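PDB 3VPB: glutamate--LysW ligase ArgX from Sulfolobus tokodaii, which joins the amino group of glutamate to the gamma-carboxyl group of the C-terminal glutamate of the carrier protein LysW, at the cost of ATP, for arginine biosynthesis. Local coordinates for the interface of chains A and C and the interface of chains A and B. Coordinates in Å, arbitrary orientation; residue numbers count along the deposited sequence, not the author numbering. Chains: chain A/B, Putative acetylornithine deacetylase; chain C, Alpha-aminoadipate carrier protein lysW.

Contact 1: the interface of chains A and C. Residues chain A 10, 15; chain C 18-20, 23.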
ATOM      1  N   VAL A  10     -14.006 -20.880  -0.965  1.00 22.47           N
ATOM      2  CA  VAL A  10     -14.619 -22.004  -1.653  1.00 21.98           C
ATOM      3  C   VAL A  10     -15.666 -21.492  -2.665  1.00 22.70           C
ATOM      4  O   VAL A  10     -16.773 -21.114  -2.282  1.00 23.43           O
ATOM      5  CB  VAL A  10     -15.235 -22.997  -0.650  1.00 21.54           C
ATOM      6  CG1 VAL A  10     -16.087 -24.053  -1.380  1.00 20.99           C
ATOM      7  CG2 VAL A  10     -14.131 -23.685   0.166  1.00 21.51           C
ATOM      8  N   LYS A  15     -16.334 -26.465  -4.891  1.00 19.81           N
ATOM      9  CA  LYS A  15     -17.455 -27.335  -4.492  1.00 20.54           C
ATOM     10  C   LYS A  15     -17.632 -28.483  -5.471  1.00 19.62           C
ATOM     11  O   LYS A  15     -17.811 -29.631  -5.044  1.00 19.91           O
ATOM     12  CB  LYS A  15     -18.750 -26.537  -4.355  1.00 20.67           C
ATOM     13  CG  LYS A  15     -18.812 -25.739  -3.084  1.00 24.56           C
ATOM     14  CD  LYS A  15     -20.148 -25.082  -2.923  1.00 31.74           C
ATOM     15  CE  LYS A  15     -21.066 -25.964  -2.088  1.00 34.37           C
ATOM     16  NZ  LYS A  15     -22.414 -25.320  -1.961  1.00 35.85           N
TER
ATOM     17  N   ASP C  18     -26.594 -26.179   1.304  1.00 47.68           N
ATOM     18  CA  ASP C  18     -25.584 -26.225   0.253  1.00 47.48           C
ATOM     19  C   ASP C  18     -24.200 -25.819   0.790  1.00 46.65           C
ATOM     20  O   ASP C  18     -23.188 -26.450   0.460  1.00 46.68           O
ATOM     21  CB  ASP C  18     -26.014 -25.300  -0.899  1.00 47.67           C
ATOM     22  CG  ASP C  18     -25.378 -25.672  -2.230  1.00 49.13           C
ATOM     23  OD1 ASP C  18     -25.129 -26.877  -2.466  1.00 50.66           O
ATOM     24  OD2 ASP C  18     -25.140 -24.757  -3.056  1.00 50.27           O
ATOM     25  N   ALA C  19     -24.177 -24.793   1.645  1.00 45.51           N
ATOM     26  CA  ALA C  19     -22.933 -24.178   2.129  1.00 44.33           C
ATOM     27  C   ALA C  19     -21.889 -25.088   2.791  1.00 43.45           C
ATOM     28  O   ALA C  19     -22.195 -25.913   3.658  1.00 43.55           O
ATOM     29  CB  ALA C  19     -23.242 -22.990   3.033  1.00 44.79           C
ATOM     30  N   LEU C  20     -20.649 -24.913   2.342  1.00 42.05           N
ATOM     31  CA  LEU C  20     -19.456 -25.516   2.925  1.00 40.54           C
ATOM     32  C   LEU C  20     -18.668 -24.425   3.640  1.00 38.86           C
ATOM     33  O   LEU C  20     -18.757 -23.251   3.260  1.00 38.45           O
ATOM     34  CB  LEU C  20     -18.580 -26.129   1.823  1.00 41.11           C
ATOM     35  CG  LEU C  20     -18.586 -27.635   1.514  1.00 42.40           C
ATOM     36  CD1 LEU C  20     -17.704 -28.419   2.501  1.00 42.63           C
ATOM     37  CD2 LEU C  20     -19.998 -28.215   1.486  1.00 43.66           C
ATOM     38  N   GLU C  23     -17.139 -20.779   2.067  1.00 30.74           N
ATOM     39  CA  GLU C  23     -18.016 -20.127   1.092  1.00 30.43           C
ATOM     40  C   GLU C  23     -18.375 -18.715   1.521  1.00 30.33           C
ATOM     41  O   GLU C  23     -18.396 -18.414   2.701  1.00 28.71           O
ATOM     42  CB  GLU C  23     -19.298 -20.920   0.900  1.00 31.22           C
ATOM     43  CG  GLU C  23     -19.149 -22.110  -0.002  1.00 34.17           C
ATOM     44  CD  GLU C  23     -20.476 -22.641  -0.447  1.00 38.87           C
ATOM     45  OE1 GLU C  23     -21.080 -22.068  -1.386  1.00 41.25           O
ATOM     46  OE2 GLU C  23     -20.910 -23.646   0.143  1.00 41.36           O
TER

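Contact 2: the interface of chains A and B. Residues chain A 139, 141, 145, 199; chain B 142, 144-145.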
ATOM      1  N   LEU A 139      -6.462   0.264 -21.408  1.00 17.31           N
ATOM      2  CA  LEU A 139      -6.414   0.651 -22.820  1.00 19.33           C
ATOM      3  C   LEU A 139      -5.833   2.063 -22.840  1.00 20.74           C
ATOM      4  O   LEU A 139      -6.370   2.962 -22.156  1.00 22.54           O
ATOM      5  CB  LEU A 139      -7.856   0.572 -23.421  1.00 20.78           C
ATOM      6  CG  LEU A 139      -8.090   0.730 -24.939  1.00 22.13           C
ATOM      7  CD1 LEU A 139      -7.081  -0.080 -25.771  1.00 23.04           C
ATOM      8  CD2 LEU A 139      -9.539   0.371 -25.338  1.00 24.49           C
ATOM      9  N   ARG A 141      -4.848   5.199 -25.150  1.00 19.65           N
ATOM     10  CA  ARG A 141      -5.215   5.649 -26.518  1.00 20.14           C
ATOM     11  C   ARG A 141      -4.586   6.979 -26.903  1.00 20.28           C
ATOM     12  O   ARG A 141      -4.555   7.360 -28.082  1.00 20.25           O
ATOM     13  CB  ARG A 141      -6.724   5.653 -26.668  1.00 20.42           C
ATOM     14  CG  ARG A 141      -7.257   4.229 -26.674  1.00 21.86           C
ATOM     15  CD  ARG A 141      -8.668   4.172 -26.302  1.00 26.50           C
ATOM     16  NE  ARG A 141      -8.923   4.665 -24.950  1.00 25.46           N
ATOM     17  CZ  ARG A 141     -10.140   4.793 -24.432  1.00 27.08           C
ATOM     18  NH1 ARG A 141     -10.290   5.258 -23.203  1.00 24.11           N
ATOM     19  NH2 ARG A 141     -11.214   4.464 -25.152  1.00 26.52           N
ATOM     20  N   GLU A 145      -4.040   9.885 -21.265  1.00 18.62           N
ATOM     21  CA  GLU A 145      -4.390   8.597 -20.660  1.00 18.08           C
ATOM     22  C   GLU A 145      -3.156   7.860 -20.146  1.00 17.34           C
ATOM     23  O   GLU A 145      -3.180   7.321 -19.044  1.00 15.34           O
ATOM     24  CB  GLU A 145      -5.111   7.717 -21.681  1.00 18.75           C
ATOM     25  CG  GLU A 145      -5.834   6.504 -21.100  1.00 20.48           C
ATOM     26  CD  GLU A 145      -6.943   6.003 -22.030  1.00 22.89           C
ATOM     27  OE1 GLU A 145      -6.773   6.024 -23.282  1.00 23.74           O
ATOM     28  OE2 GLU A 145      -7.994   5.570 -21.508  1.00 28.34           O
ATOM     29  N   TRP A 199     -13.911  -3.286 -22.507  1.00 21.15           N
ATOM     30  CA  TRP A 199     -12.845  -3.599 -23.459  1.00 20.96           C
ATOM     31  C   TRP A 199     -12.222  -4.964 -23.123  1.00 20.38           C
ATOM     32  O   TRP A 199     -11.326  -5.457 -23.831  1.00 21.15           O
ATOM     33  CB  TRP A 199     -11.776  -2.486 -23.473  1.00 20.19           C
ATOM     34  CG  TRP A 199     -11.010  -2.336 -22.188  1.00 21.36           C
ATOM     35  CD1 TRP A 199      -9.735  -2.745 -21.954  1.00 22.09           C
ATOM     36  CD2 TRP A 199     -11.457  -1.711 -20.969  1.00 19.98           C
ATOM     37  NE1 TRP A 199      -9.362  -2.434 -20.666  1.00 21.32           N
ATOM     38  CE2 TRP A 199     -10.401  -1.810 -20.037  1.00 22.31           C
ATOM     39  CE3 TRP A 199     -12.661  -1.103 -20.563  1.00 22.69           C
ATOM     40  CZ2 TRP A 199     -10.503  -1.305 -18.721  1.00 20.77           C
ATOM     41  CZ3 TRP A 199     -12.770  -0.621 -19.263  1.00 19.80           C
ATOM     42  CH2 TRP A 199     -11.690  -0.704 -18.365  1.00 19.65           C
TER
ATOM     43  N   ASP B 142     -13.871   8.768 -21.454  1.00 19.36           N
ATOM     44  CA  ASP B 142     -14.930   7.778 -21.690  1.00 20.00           C
ATOM     45  C   ASP B 142     -14.978   6.731 -20.593  1.00 19.60           C
ATOM     46  O   ASP B 142     -14.116   6.724 -19.704  1.00 19.10           O
ATOM     47  CB  ASP B 142     -14.831   7.135 -23.082  1.00 20.26           C
ATOM     48  CG  ASP B 142     -13.627   6.208 -23.259  1.00 22.26           C
ATOM     49  OD1 ASP B 142     -12.927   5.840 -22.291  1.00 21.37           O
ATOM     50  OD2 ASP B 142     -13.375   5.840 -24.429  1.00 24.72           O
ATOM     51  N   PHE B 144     -14.381   3.592 -20.533  1.00 18.93           N
ATOM     52  CA  PHE B 144     -13.288   2.652 -20.424  1.00 18.43           C
ATOM     53  C   PHE B 144     -12.229   3.242 -19.494  1.00 18.08           C
ATOM     54  O   PHE B 144     -11.724   2.564 -18.588  1.00 17.97           O
ATOM     55  CB  PHE B 144     -12.661   2.361 -21.793  1.00 18.71           C
ATOM     56  CG  PHE B 144     -13.580   1.666 -22.763  1.00 19.25           C
ATOM     57  CD1 PHE B 144     -14.727   1.001 -22.334  1.00 20.09           C
ATOM     58  CD2 PHE B 144     -13.236   1.598 -24.111  1.00 23.49           C
ATOM     59  CE1 PHE B 144     -15.571   0.340 -23.238  1.00 22.60           C
ATOM     60  CE2 PHE B 144     -14.071   0.925 -25.023  1.00 24.61           C
ATOM     61  CZ  PHE B 144     -15.233   0.300 -24.579  1.00 24.62           C
ATOM     62  N   GLU B 145     -11.880   4.499 -19.746  1.00 17.89           N
ATOM     63  CA  GLU B 145     -10.872   5.174 -18.938  1.00 18.21           C
ATOM     64  C   GLU B 145     -11.377   5.302 -17.501  1.00 17.17           C
ATOM     65  O   GLU B 145     -10.642   5.038 -16.576  1.00 16.00           O
ATOM     66  CB  GLU B 145     -10.560   6.558 -19.508  1.00 18.41           C
ATOM     67  CG  GLU B 145      -9.353   7.193 -18.818  1.00 22.16           C
ATOM     68  CD  GLU B 145      -8.781   8.413 -19.538  1.00 27.16           C
ATOM     69  OE1 GLU B 145      -9.488   8.988 -20.411  1.00 25.19           O
ATOM     70  OE2 GLU B 145      -7.620   8.783 -19.187  1.00 27.66           O
TER

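Contact 1: the interface of chains A and C
A:Lys15 of the ligase pushes its ammonium between C:Asp18 and C:Glu23 of LysW, an electrostatic enzyme–carrier interface that helps dock LysW on ArgX. The tip, NZ, donates a hydrogen bond to the backbone oxygen of C:Asp18 (NZ–O 2.8 Å). It comes from above the carbonyl plane rather than onto a lone pair. The carboxylate of the same aspartate forms a salt bridge, A:Lys15 NZ to C:Asp18 OD2 3.0 Å, with OD1 little farther away. CG of C:Asp18 is anti to the backbone N (chi1 -157°), which puts the carboxylate beside its own carbonyl carbon and lets both groups meet one ammonium. C:Glu23 adds a second salt bridge through OE2, 3.1 Å from A:Lys15 NZ, although as a hydrogen bond it is weak. Two acidic groups around this nitrogen would be expected to favour its charged form. The lysine chain bends at chi3 (94°) and crosses C:Glu23 at about a right angle, its CD packing 3.5 Å from the carboxylate carbon CD. Within LysW, the backbone N of C:Leu20 fixes the glutamate: it gives OE2 a 2.6 Å hydrogen bond on the anti lone pair, away from OE1. Nearer the backbone, CG of C:Glu23 packs against the backbone O and CG1 of A:Val10, 3.9 Å from CG1. A:Val10 lies in the loop between strand 2-7 and helix 12-23 of the preATP-grasp domain, and A:Lys15 in the first turn of that helix. The LysW residues belong to the loop joining strands 12-15 and 24-26 of its zinc finger.

Contact 2: the interface of chains A and B
A:Arg141 and B:Asp142 meet tip to tip across the subunit boundary of the homotetramer, in an end-on salt bridge. NH1 of the guanidinium bonds to OD1 of B:Asp142 at 2.8 Å, a nearly straight bond (169° at the hydrogen). NH2 of A:Arg141 lies 2.7 Å from OD2 of B:Asp142, on the syn lone pair of that oxygen, but OD2 is tilted out of the guanidinium plane; the two flat groups are turned 41° apart. Beside this pair, the benzo ring of A:Trp199 runs antiparallel alongside B:Phe144, CE3 coming 3.4 Å from CD1 of the phenylalanine, whose backbone O lies over the indole face at CH2. The CD2 side of the phenyl ring faces A:Leu139 CD2 more loosely, at 4.1 Å. The two Glu145 side chains also reach toward each other: OE2 of A:Glu145 lies alongside CB, CG and the carboxylate carbon of B:Glu145, 3.4 Å from CB. A:Glu145 positions the arginine from its own chain, gripping it side-on: OE1 takes NE of A:Arg141 at 3.0 Å and OE2 takes NH1 at 2.9 Å, both on syn lone pairs and in the guanidinium plane, which holds the group flat and resists its rotation. A leucine in place of A:Arg141 would probably leave B:Asp142 and A:Glu145 without their cationic mate. B:Asp142 stands just before helix 143-154 as its N-cap, with CG between the backbone N and carbonyl carbon (chi1 69°). Its OD1 serves two donors: besides the arginine, the backbone N of B:Glu145 meets it at 3.1 Å, nearly along the C-O bond.

Contact 1 and contact 2 have their C-alpha centres about 37 Å apart and share no residue; chain A is what they have in common. Contact 1 uses the preATP-grasp domain, near the start of the chain, whereas contact 2 uses the ATP-grasp domain around strand 138-140 and helix 143-153. Each turns on a basic side chain of chain A facing an aspartate of its partner. Contact 2 joins identical subunits and recurs with the chains exchanged, while contact 1 joins unlike proteins. Their separation suggests that ArgX can hold its oligomer together while leaving a different surface for LysW to dock.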